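Local coordinates for RagA protein (Porphyromonas gingivalis, PDB 6SLN) that probably imports nutrients across the outer membrane as a TonB-dependent receptor, with a plug domain seated in a transmembrane beta-barrel, at residues 237-242 with 887-892; 512-517 with 578-583; 730-735 with 762-767; 855-860 with 932-937. All blocks are in the same frame, centred on the assembly; numbering follows the deposited sequence.

Contact 1 of 4, residues 237-242 with 887-892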
# COMPACT_ATOMS: atom_id res chain seq x y z
N ASP A 237 -21.26 24.29 34.77
CA ASP A 237 -21.74 24.88 36.03
C ASP A 237 -22.96 24.15 36.57
O ASP A 237 -23.02 23.83 37.76
CB ASP A 237 -22.07 26.36 35.83
CG ASP A 237 -20.83 27.23 35.51
OD1 ASP A 237 -19.71 26.69 35.38
OD2 ASP A 237 -21.00 28.46 35.38
N ASN A 238 -23.90 23.82 35.69
CA ASN A 238 -25.24 23.40 36.06
C ASN A 238 -25.42 21.89 36.11
O ASN A 238 -26.55 21.43 36.32
CB ASN A 238 -26.23 23.99 35.05
CG ASN A 238 -25.72 23.87 33.61
OD1 ASN A 238 -24.97 24.74 33.13
ND2 ASN A 238 -26.09 22.79 32.93
N MET A 239 -24.35 21.11 35.90
CA MET A 239 -24.52 19.66 35.89
C MET A 239 -24.58 19.11 37.32
O MET A 239 -24.03 19.68 38.27
CB MET A 239 -23.40 18.97 35.09
CG MET A 239 -23.33 19.32 33.58
SD MET A 239 -24.82 18.94 32.62
CE MET A 239 -24.88 17.15 32.84
N MET A 240 -25.29 17.99 37.46
CA MET A 240 -25.41 17.32 38.74
C MET A 240 -24.04 16.92 39.27
O MET A 240 -23.12 16.58 38.51
CB MET A 240 -26.29 16.07 38.62
CG MET A 240 -27.79 16.30 38.66
SD MET A 240 -28.62 14.73 38.33
CE MET A 240 -30.34 15.22 38.31
N THR A 241 -23.91 16.97 40.58
CA THR A 241 -22.74 16.44 41.26
C THR A 241 -22.85 14.92 41.32
O THR A 241 -23.80 14.31 40.82
CB THR A 241 -22.62 17.04 42.65
OG1 THR A 241 -23.81 16.72 43.39
CG2 THR A 241 -22.46 18.55 42.57
N GLY A 242 -21.84 14.29 41.94
CA GLY A 242 -21.87 12.86 42.12
C GLY A 242 -23.05 12.48 42.99
O GLY A 242 -23.89 11.66 42.60
N GLN A 887 -28.26 6.54 33.05
CA GLN A 887 -26.92 6.32 33.57
C GLN A 887 -26.01 7.52 33.34
O GLN A 887 -24.87 7.52 33.82
CB GLN A 887 -26.29 5.08 32.95
CG GLN A 887 -25.85 5.28 31.51
CD GLN A 887 -26.86 4.73 30.52
OE1 GLN A 887 -28.07 4.98 30.62
NE2 GLN A 887 -26.36 3.97 29.55
N LEU A 888 -26.47 8.53 32.61
CA LEU A 888 -25.64 9.68 32.32
C LEU A 888 -25.91 10.79 33.32
O LEU A 888 -27.04 10.98 33.78
CB LEU A 888 -25.90 10.21 30.91
CG LEU A 888 -25.92 9.17 29.81
CD1 LEU A 888 -26.22 9.83 28.48
CD2 LEU A 888 -24.58 8.48 29.79
N ASN A 889 -24.85 11.54 33.63
CA ASN A 889 -25.01 12.73 34.45
C ASN A 889 -25.94 13.70 33.73
O ASN A 889 -25.90 13.82 32.50
CB ASN A 889 -23.65 13.39 34.71
CG ASN A 889 -23.70 14.41 35.83
OD1 ASN A 889 -24.37 14.20 36.85
ND2 ASN A 889 -22.99 15.53 35.64
N LYS A 890 -26.80 14.36 34.51
CA LYS A 890 -27.87 15.20 34.00
C LYS A 890 -27.79 16.59 34.59
O LYS A 890 -27.11 16.83 35.59
CB LYS A 890 -29.24 14.58 34.32
CG LYS A 890 -29.45 13.20 33.75
CD LYS A 890 -29.79 13.25 32.27
CE LYS A 890 -29.67 11.87 31.61
NZ LYS A 890 -30.48 10.79 32.24
N ASP A 891 -28.51 17.52 33.96
CA ASP A 891 -28.65 18.87 34.47
C ASP A 891 -29.38 18.88 35.82
O ASP A 891 -30.37 18.17 36.00
CB ASP A 891 -29.39 19.74 33.45
CG ASP A 891 -29.41 21.20 33.82
OD1 ASP A 891 -29.87 21.52 34.94
OD2 ASP A 891 -28.98 22.03 32.99
N LYS A 892 -28.89 19.71 36.75
CA LYS A 892 -29.50 19.85 38.07
C LYS A 892 -31.01 20.10 38.00
O LYS A 892 -31.72 19.82 38.98
CB LYS A 892 -28.86 21.00 38.86
CG LYS A 892 -27.51 20.71 39.48
CD LYS A 892 -26.80 21.98 39.93
CE LYS A 892 -25.39 21.71 40.47
NZ LYS A 892 -25.35 21.16 41.87
O HOH W 1 -22.41 12.98 38.59
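Met-239 and Met-240 reach the 887-892 segment in opposite ways, one folded and one straight. In Met-239 CG lies beside the backbone N, and further bends at chi2 (-59°) and chi3 (-62°) curl the chain back, so that Met-239 CE ends 3.4 Å from Lys-890 C. Met-240 is extended beyond CG and runs alongside Lys-890, pointing the same way, with its SD 4.1 Å from Lys-890 CB. At Met-239 the backbones meet in a single beta bridge with Asp-891, which ties two irregular segments of the barrel's loops together without forming a sheet. Its bonds are Lys-892 N to Asn-238 O at 2.9 Å and Met-240 N to Lys-890 O at 2.9 Å, both nearly along the C=O axis.

Asn-889 adds a side-chain grip. Its CG is anti to the backbone N (chi1 -165°), which brings ND2 to 3.1 Å from Met-240 O, on a lone pair in the carbonyl plane. The same ND2 also bonds Leu-395 O, while OD1 is joined weakly through a water to Thr-241 O. At the other end Asn-238 ND2 donates a weak bond to Asp-891 OD2 at 3.0 Å, whereas Asp-891 OD1 accepts from Met-893 N. The Lys-892 chain passes Met-239 O, with CE 3.3 Å from that oxygen, and bends at its last torsion to place NZ in a salt bridge with Glu-244. Glu-244 also accepts from the N of Thr-241, the N-cap of helix 242-252.

Contact 2 of 4, residues 512-517 with 578-583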
# COMPACT_ATOMS: atom_id res chain seq x y z
N ASP A 512 -7.86 57.35 -28.48
CA ASP A 512 -8.32 58.73 -28.61
C ASP A 512 -7.71 59.81 -27.71
O ASP A 512 -7.88 61.00 -28.01
CB ASP A 512 -9.83 58.79 -28.41
CG ASP A 512 -10.59 58.61 -29.71
OD1 ASP A 512 -10.84 59.62 -30.39
OD2 ASP A 512 -10.95 57.45 -30.02
N GLU A 513 -7.00 59.42 -26.64
CA GLU A 513 -6.75 60.25 -25.45
C GLU A 513 -7.96 60.13 -24.55
O GLU A 513 -7.82 60.02 -23.32
CB GLU A 513 -6.48 61.73 -25.77
CG GLU A 513 -5.52 62.49 -24.84
CD GLU A 513 -6.15 63.02 -23.55
OE1 GLU A 513 -7.36 62.77 -23.31
OE2 GLU A 513 -5.43 63.70 -22.78
N LYS A 514 -9.15 60.12 -25.14
CA LYS A 514 -10.39 60.01 -24.40
C LYS A 514 -11.04 58.63 -24.53
O LYS A 514 -12.19 58.46 -24.13
CB LYS A 514 -11.35 61.10 -24.88
CG LYS A 514 -10.86 62.52 -24.65
CD LYS A 514 -11.95 63.51 -24.99
CE LYS A 514 -12.81 63.81 -23.79
NZ LYS A 514 -13.80 64.91 -24.02
N HIS A 515 -10.33 57.65 -25.08
CA HIS A 515 -10.91 56.32 -25.27
C HIS A 515 -9.80 55.28 -25.10
O HIS A 515 -8.90 55.19 -25.94
CB HIS A 515 -11.55 56.19 -26.65
CG HIS A 515 -12.77 57.03 -26.84
ND1 HIS A 515 -14.04 56.61 -26.50
CD2 HIS A 515 -12.92 58.27 -27.37
CE1 HIS A 515 -14.91 57.56 -26.80
NE2 HIS A 515 -14.26 58.58 -27.33
N ASP A 516 -9.87 54.50 -24.02
CA ASP A 516 -8.95 53.39 -23.79
C ASP A 516 -9.73 52.09 -23.87
O ASP A 516 -10.75 51.94 -23.20
CB ASP A 516 -8.26 53.50 -22.43
CG ASP A 516 -7.37 54.72 -22.32
OD1 ASP A 516 -7.68 55.63 -21.51
OD2 ASP A 516 -6.35 54.76 -23.05
N LEU A 517 -9.27 51.17 -24.70
CA LEU A 517 -9.86 49.85 -24.76
C LEU A 517 -8.82 48.81 -24.36
O LEU A 517 -7.63 48.95 -24.69
CB LEU A 517 -10.43 49.55 -26.15
CG LEU A 517 -11.15 48.21 -26.26
CD1 LEU A 517 -12.54 48.31 -25.64
CD2 LEU A 517 -11.24 47.74 -27.71
N TYR A 578 -13.41 49.04 -21.45
CA TYR A 578 -13.53 50.29 -22.18
C TYR A 578 -13.52 51.46 -21.20
O TYR A 578 -14.01 51.35 -20.07
CB TYR A 578 -14.81 50.28 -23.00
CG TYR A 578 -15.09 51.55 -23.75
CD1 TYR A 578 -15.70 52.62 -23.13
CD2 TYR A 578 -14.78 51.65 -25.10
CE1 TYR A 578 -15.96 53.78 -23.81
CE2 TYR A 578 -15.06 52.81 -25.80
CZ TYR A 578 -15.64 53.87 -25.15
OH TYR A 578 -15.91 55.03 -25.83
N GLY A 579 -12.96 52.59 -21.63
CA GLY A 579 -12.84 53.73 -20.74
C GLY A 579 -12.91 55.09 -21.41
O GLY A 579 -11.87 55.66 -21.76
N PHE A 580 -14.12 55.64 -21.55
CA PHE A 580 -14.30 56.94 -22.18
C PHE A 580 -14.01 58.07 -21.20
O PHE A 580 -14.47 58.05 -20.06
CB PHE A 580 -15.72 57.10 -22.73
CG PHE A 580 -16.05 58.51 -23.13
CD1 PHE A 580 -15.24 59.20 -24.02
CD2 PHE A 580 -17.16 59.15 -22.62
CE1 PHE A 580 -15.53 60.50 -24.39
CE2 PHE A 580 -17.45 60.46 -22.99
CZ PHE A 580 -16.64 61.13 -23.87
N ASP A 581 -13.28 59.07 -21.68
CA ASP A 581 -12.72 60.11 -20.83
C ASP A 581 -12.01 59.37 -19.70
O ASP A 581 -11.28 58.41 -19.97
CB ASP A 581 -13.81 61.07 -20.39
CG ASP A 581 -13.38 62.53 -20.45
OD1 ASP A 581 -14.11 63.35 -21.05
OD2 ASP A 581 -12.32 62.84 -19.89
N LYS A 582 -12.20 59.76 -18.45
CA LYS A 582 -11.75 58.94 -17.33
C LYS A 582 -12.81 58.92 -16.23
O LYS A 582 -12.50 59.03 -15.04
CB LYS A 582 -10.40 59.41 -16.81
CG LYS A 582 -9.47 60.09 -17.84
CD LYS A 582 -8.61 59.07 -18.60
CE LYS A 582 -7.40 59.73 -19.25
NZ LYS A 582 -7.65 60.09 -20.69
N TRP A 583 -14.08 58.77 -16.62
CA TRP A 583 -15.16 58.60 -15.65
C TRP A 583 -16.12 57.46 -15.97
O TRP A 583 -16.68 56.89 -15.03
CB TRP A 583 -15.96 59.90 -15.52
CG TRP A 583 -17.20 59.97 -16.40
CD1 TRP A 583 -18.44 59.46 -16.13
CD2 TRP A 583 -17.31 60.64 -17.65
NE1 TRP A 583 -19.31 59.76 -17.15
CE2 TRP A 583 -18.64 60.48 -18.10
CE3 TRP A 583 -16.42 61.35 -18.44
CZ2 TRP A 583 -19.09 61.01 -19.31
CZ3 TRP A 583 -16.86 61.88 -19.65
CH2 TRP A 583 -18.18 61.69 -20.07
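Three backbone hydrogen bonds link the start of strand 515-540 to the end of strand 561-580, whose segments run antiparallel (175°) with axes 4.7 Å apart. Asp-516 N reaches Gly-579 O at 3.2 Å, the return bond from Gly-579 N to Asp-516 O is weak, and Asp-581 N meets Lys-514 O at 2.8 Å from above the carbonyl plane, where the strands give way to turns.

Aromatic contacts occupy the face that carries His-515, Leu-517, Tyr-578 and Phe-580. The rings of His-515 and Phe-580 lie near parallel (27°) but slid apart, so that Phe-580 CD1 sits over one face of the imidazole, 3.2 Å from CE1. Tyr-578 comes to the imidazole's edge instead, its OH 2.5 Å from His-515 ND1 in a weak hydrogen bond whose donor is not settled; the position of this OH is less certain. Leu-517 CD1 meets the edge of the Tyr-578 ring.

Charged pairs flank the turns. Lys-514 runs alongside Asp-581, with NZ 3.4 Å from OD1 in a salt bridge; Lys-582 NZ makes only a long one, 3.8 Å, with Glu-513 OE1. Asp-516 OD2 bonds Ser-510 OG.

In an up-and-down barrel these short turns should lie on the periplasmic side. Their exposed ion pairs are probably screened by solvent, so the closure likely rests on many modest ties rather than on one strong one.

Contact 3 of 4, residues 730-735 with 762-767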
# COMPACT_ATOMS: atom_id res chain seq x y z
N GLY A 730 -34.87 22.35 -9.45
CA GLY A 730 -35.18 23.39 -8.51
C GLY A 730 -34.39 24.67 -8.73
O GLY A 730 -33.66 24.82 -9.71
N SER A 731 -34.57 25.61 -7.81
CA SER A 731 -33.85 26.88 -7.89
C SER A 731 -33.99 27.64 -6.58
O SER A 731 -34.95 27.46 -5.83
CB SER A 731 -34.36 27.74 -9.06
OG SER A 731 -35.75 27.91 -8.97
N MET A 732 -33.00 28.48 -6.32
CA MET A 732 -32.90 29.34 -5.15
C MET A 732 -32.71 30.77 -5.61
O MET A 732 -32.79 31.09 -6.80
CB MET A 732 -31.73 28.97 -4.25
CG MET A 732 -31.79 27.65 -3.55
SD MET A 732 -30.16 27.38 -2.84
CE MET A 732 -30.21 28.62 -1.53
N LYS A 733 -32.37 31.62 -4.65
CA LYS A 733 -32.25 33.06 -4.83
C LYS A 733 -31.64 33.62 -3.54
O LYS A 733 -31.96 33.14 -2.45
CB LYS A 733 -33.61 33.70 -5.12
CG LYS A 733 -33.58 35.11 -5.68
CD LYS A 733 -34.95 35.81 -5.45
CE LYS A 733 -35.45 36.46 -6.72
NZ LYS A 733 -36.03 37.82 -6.50
N ASN A 734 -30.76 34.60 -3.69
CA ASN A 734 -30.07 35.19 -2.56
C ASN A 734 -30.04 36.70 -2.76
O ASN A 734 -29.50 37.18 -3.76
CB ASN A 734 -28.65 34.64 -2.43
CG ASN A 734 -28.59 33.45 -1.50
OD1 ASN A 734 -28.71 33.60 -0.29
ND2 ASN A 734 -28.41 32.28 -2.06
N THR A 735 -30.64 37.43 -1.83
CA THR A 735 -30.76 38.88 -1.95
C THR A 735 -30.26 39.50 -0.66
O THR A 735 -30.63 39.06 0.43
CB THR A 735 -32.20 39.27 -2.25
OG1 THR A 735 -32.61 38.59 -3.44
CG2 THR A 735 -32.35 40.80 -2.43
N ASN A 762 -28.41 39.01 4.40
CA ASN A 762 -28.73 38.19 3.24
C ASN A 762 -30.01 37.39 3.46
O ASN A 762 -30.09 36.60 4.41
CB ASN A 762 -27.59 37.24 2.91
CG ASN A 762 -27.85 36.50 1.63
OD1 ASN A 762 -27.53 36.99 0.55
ND2 ASN A 762 -28.48 35.34 1.73
N ARG A 763 -30.96 37.53 2.54
CA ARG A 763 -32.22 36.80 2.58
C ARG A 763 -32.19 35.72 1.51
O ARG A 763 -32.08 36.02 0.31
CB ARG A 763 -33.42 37.72 2.37
CG ARG A 763 -34.79 37.08 2.66
CD ARG A 763 -34.80 36.37 4.01
NE ARG A 763 -36.13 36.05 4.56
CZ ARG A 763 -37.07 35.38 3.90
NH1 ARG A 763 -36.87 35.00 2.65
NH2 ARG A 763 -38.22 35.11 4.50
N GLN A 764 -32.29 34.47 1.94
CA GLN A 764 -32.35 33.29 1.09
C GLN A 764 -33.80 32.99 0.72
O GLN A 764 -34.72 33.29 1.48
CB GLN A 764 -31.73 32.09 1.81
CG GLN A 764 -31.19 31.00 0.93
CD GLN A 764 -31.13 29.66 1.65
OE1 GLN A 764 -32.16 28.98 1.78
NE2 GLN A 764 -29.94 29.29 2.13
N GLU A 765 -34.00 32.39 -0.46
CA GLU A 765 -35.34 31.98 -0.86
C GLU A 765 -35.19 30.85 -1.88
O GLU A 765 -34.90 31.10 -3.05
CB GLU A 765 -36.15 33.14 -1.45
CG GLU A 765 -37.62 32.74 -1.76
CD GLU A 765 -38.42 33.79 -2.55
OE1 GLU A 765 -38.12 35.00 -2.46
OE2 GLU A 765 -39.37 33.40 -3.25
N ILE A 766 -35.39 29.62 -1.40
CA ILE A 766 -35.72 28.52 -2.31
C ILE A 766 -36.86 28.97 -3.19
O ILE A 766 -37.78 29.66 -2.73
CB ILE A 766 -36.08 27.27 -1.51
CG1 ILE A 766 -34.95 26.92 -0.53
CG2 ILE A 766 -36.43 26.11 -2.45
CD1 ILE A 766 -35.36 25.97 0.56
N THR A 767 -36.81 28.64 -4.48
CA THR A 767 -37.92 28.98 -5.36
C THR A 767 -38.49 27.79 -6.11
O THR A 767 -39.58 27.90 -6.67
CB THR A 767 -37.50 30.09 -6.35
OG1 THR A 767 -36.25 29.77 -6.96
CG2 THR A 767 -37.35 31.41 -5.63
O HOH W 2 -28.26 31.63 1.83
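Asn-734 can be traced outward from the hairpin of strands 732-746 and 752-764, where it forms a non-hydrogen-bonded pair with Gln-764. Its CB lies 4.0 Å from Asn-762 OD1, and CG is 3.7 Å from Asn-762 ND2. At the tip OD1 accepts from that ND2 at 2.7 Å; the bond is fairly straight (161°), falls on a lone pair of OD1, and leaves the two amide planes 34° apart. A water also donates to OD1 and accepts from Gln-764 NE2, so one oxygen collects two protons. ND2, the other branch, donates to Thr-149 O, within the plug-domain sequence. Asn-762 OD1 is taken by Tyr-703 OH, and Gln-764 OE1 by Asn-791 N.

Beside this cluster Met-732 bends at chi3 (71°), which lays CE 3.5 Å from Gln-764 CD; its side chain also packs on Leu-152. The backbones are paired by Thr-735 N to Arg-763 O and its return bond, then by Glu-765 N to Lys-733 O at 2.9 Å. Beyond the regular strands, Thr-767 N meets Ser-731 O at 2.6 Å. The hydroxyls of these residues, Ser-731 OG and Thr-767 OG1, bond at 2.8 Å with the donor undecided, and OG also bonds Lys-768 NZ.

The amides of Asn-734, Asn-762 and Gln-764 are therefore linked, Asn-762 to Asn-734 directly and Gln-764 through the water, and their outside bonds probably fix which way each amide is turned: each oxygen is used as an acceptor, and the bond to Thr-149 couples the barrel wall to the plug without any charge.

Contact 4 of 4, residues 855-860 with 932-937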
# COMPACT_ATOMS: atom_id res chain seq x y z
N LYS A 855 3.30 55.95 20.47
CA LYS A 855 4.60 56.04 19.81
C LYS A 855 5.27 54.67 19.95
O LYS A 855 6.09 54.42 20.82
CB LYS A 855 5.44 57.17 20.39
CG LYS A 855 6.41 57.80 19.37
CD LYS A 855 6.73 59.28 19.66
CE LYS A 855 7.90 59.79 18.79
NZ LYS A 855 9.03 60.36 19.60
N GLY A 856 4.88 53.76 19.06
CA GLY A 856 5.38 52.42 19.07
C GLY A 856 4.52 51.43 19.82
O GLY A 856 4.69 50.22 19.65
N LEU A 857 3.58 51.91 20.64
CA LEU A 857 2.67 51.04 21.36
C LEU A 857 1.35 50.96 20.61
O LEU A 857 0.69 51.99 20.40
CB LEU A 857 2.46 51.54 22.79
CG LEU A 857 2.18 50.40 23.77
CD1 LEU A 857 3.18 49.27 23.56
CD2 LEU A 857 2.25 50.90 25.20
N SER A 858 0.97 49.76 20.19
CA SER A 858 -0.27 49.54 19.46
C SER A 858 -1.15 48.53 20.18
O SER A 858 -0.66 47.56 20.78
CB SER A 858 -0.02 49.03 18.04
OG SER A 858 0.62 50.02 17.27
N LEU A 859 -2.45 48.75 20.09
CA LEU A 859 -3.43 47.76 20.52
C LEU A 859 -4.46 47.63 19.41
O LEU A 859 -5.07 48.62 19.01
CB LEU A 859 -4.10 48.17 21.83
CG LEU A 859 -5.06 47.13 22.39
CD1 LEU A 859 -4.63 46.65 23.76
CD2 LEU A 859 -6.42 47.75 22.44
N ASP A 860 -4.63 46.41 18.89
CA ASP A 860 -5.56 46.14 17.81
C ASP A 860 -6.54 45.05 18.23
O ASP A 860 -6.14 43.99 18.70
CB ASP A 860 -4.82 45.73 16.53
CG ASP A 860 -4.34 46.92 15.76
OD1 ASP A 860 -4.99 47.30 14.76
OD2 ASP A 860 -3.31 47.51 16.16
N LEU A 932 -6.96 40.19 19.69
CA LEU A 932 -6.52 41.34 20.47
C LEU A 932 -5.01 41.26 20.55
O LEU A 932 -4.45 40.19 20.84
CB LEU A 932 -7.16 41.35 21.86
CG LEU A 932 -6.99 42.60 22.72
CD1 LEU A 932 -7.72 43.81 22.14
CD2 LEU A 932 -7.47 42.31 24.12
N LYS A 933 -4.33 42.36 20.24
CA LYS A 933 -2.88 42.33 20.18
C LYS A 933 -2.31 43.65 20.68
O LYS A 933 -2.63 44.71 20.14
CB LYS A 933 -2.39 42.03 18.76
CG LYS A 933 -0.87 42.03 18.61
CD LYS A 933 -0.45 42.00 17.15
CE LYS A 933 -0.17 40.59 16.68
NZ LYS A 933 0.80 40.54 15.54
N LEU A 934 -1.49 43.56 21.71
CA LEU A 934 -0.65 44.66 22.14
C LEU A 934 0.73 44.45 21.51
O LEU A 934 1.35 43.41 21.73
CB LEU A 934 -0.55 44.72 23.66
CG LEU A 934 0.33 45.85 24.16
CD1 LEU A 934 -0.39 47.17 23.97
CD2 LEU A 934 0.71 45.63 25.60
N THR A 935 1.18 45.43 20.73
CA THR A 935 2.47 45.35 20.07
C THR A 935 3.34 46.52 20.51
O THR A 935 2.84 47.60 20.84
CB THR A 935 2.30 45.35 18.56
OG1 THR A 935 1.37 44.32 18.21
CG2 THR A 935 3.62 45.08 17.85
N TYR A 936 4.65 46.28 20.55
CA TYR A 936 5.63 47.32 20.86
C TYR A 936 6.75 47.28 19.83
O TYR A 936 7.56 46.35 19.82
CB TYR A 936 6.19 47.16 22.26
CG TYR A 936 6.99 48.37 22.67
CD1 TYR A 936 6.75 49.60 22.08
CD2 TYR A 936 7.99 48.28 23.62
CE1 TYR A 936 7.47 50.72 22.43
CE2 TYR A 936 8.72 49.40 23.97
CZ TYR A 936 8.45 50.61 23.37
OH TYR A 936 9.16 51.74 23.71
N VAL A 937 6.79 48.30 18.96
CA VAL A 937 7.91 48.50 18.05
C VAL A 937 9.03 49.16 18.85
O VAL A 937 8.90 50.32 19.26
CB VAL A 937 7.51 49.36 16.84
CG1 VAL A 937 8.74 49.86 16.09
CG2 VAL A 937 6.61 48.57 15.90
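Leu-857 crosses the Tyr-936 side chain at about a right angle, its CD1 resting 3.9 Å from the ring's CD1. The other flank of Leu-857 meets Leu-934, CG to CD1 at 4.1 Å. The Tyr-936 CG is anti to the backbone N (chi1 -169°), and the ring is turned so that its edge faces Gly-856, with CD1 3.2 Å from Gly-856 O. Further along the same surface Leu-859 sends CD2 to within 4.2 Å of Leu-932 CD1, while its CD1 lies 4.3 Å from Leu-934 CD1. Leu-857, Leu-859 and Leu-934 are on the surface, and such an apolar strip is what a transmembrane barrel would present to lipid.

Ser-858, Thr-935, Asp-860 and Lys-933 point to the other face, which is polar and probably turned to the barrel interior. Asp-860 OD2 is bonded there to Tyr-754 OH, and Lys-933 makes a cation-pi contact with Tyr-955.

The two faces are held by a regular antiparallel ladder. Ser-858 and Thr-935 exchange bonds in both directions, Ser-858 N to Thr-935 O at 2.9 Å and nearly straight (174°), and Asp-860 and Lys-933 do the same. The last rung, Val-937 N to Gly-856 O at 2.9 Å, falls on a lone pair; there the backbone takes a positive phi (95°) that calls for glycine, with Val-937 O and the Tyr-936 ring packed close.

Strand 857-873 is bonded on its other side to strand 844-853, Leu-859 pairing with Ala-852 through the backbone, and strand 921-937 continues the wall to strand 951-964, where Leu-932, Leu-934 and Tyr-936 pair with Ala-958, Leu-956 and Val-954.

Overall arrangement
Contacts 2, 3 and 4 each join neighbouring strands of the barrel wall, whereas contact 1 ties two loops about 43 Å, centre to centre, from contact 3, and encloses contacts 2 and 3 along the sequence. Contacts 1 and 3 are partly buried; 2 and 4 lie at the surface. Their chemistry follows: contact 1 combines methionine packing with a single bridge, and contact 3 uses uncharged amides to reach the plug. Contact 4 is leucine-rich on one face, as a lipid-facing wall would be, while contact 2 closes a strand pair with ion pairs and a cluster of aromatic rings. Contacts 1 and 2 sit on opposite sides of the chain's centre, their nearest atoms about 58 Å apart.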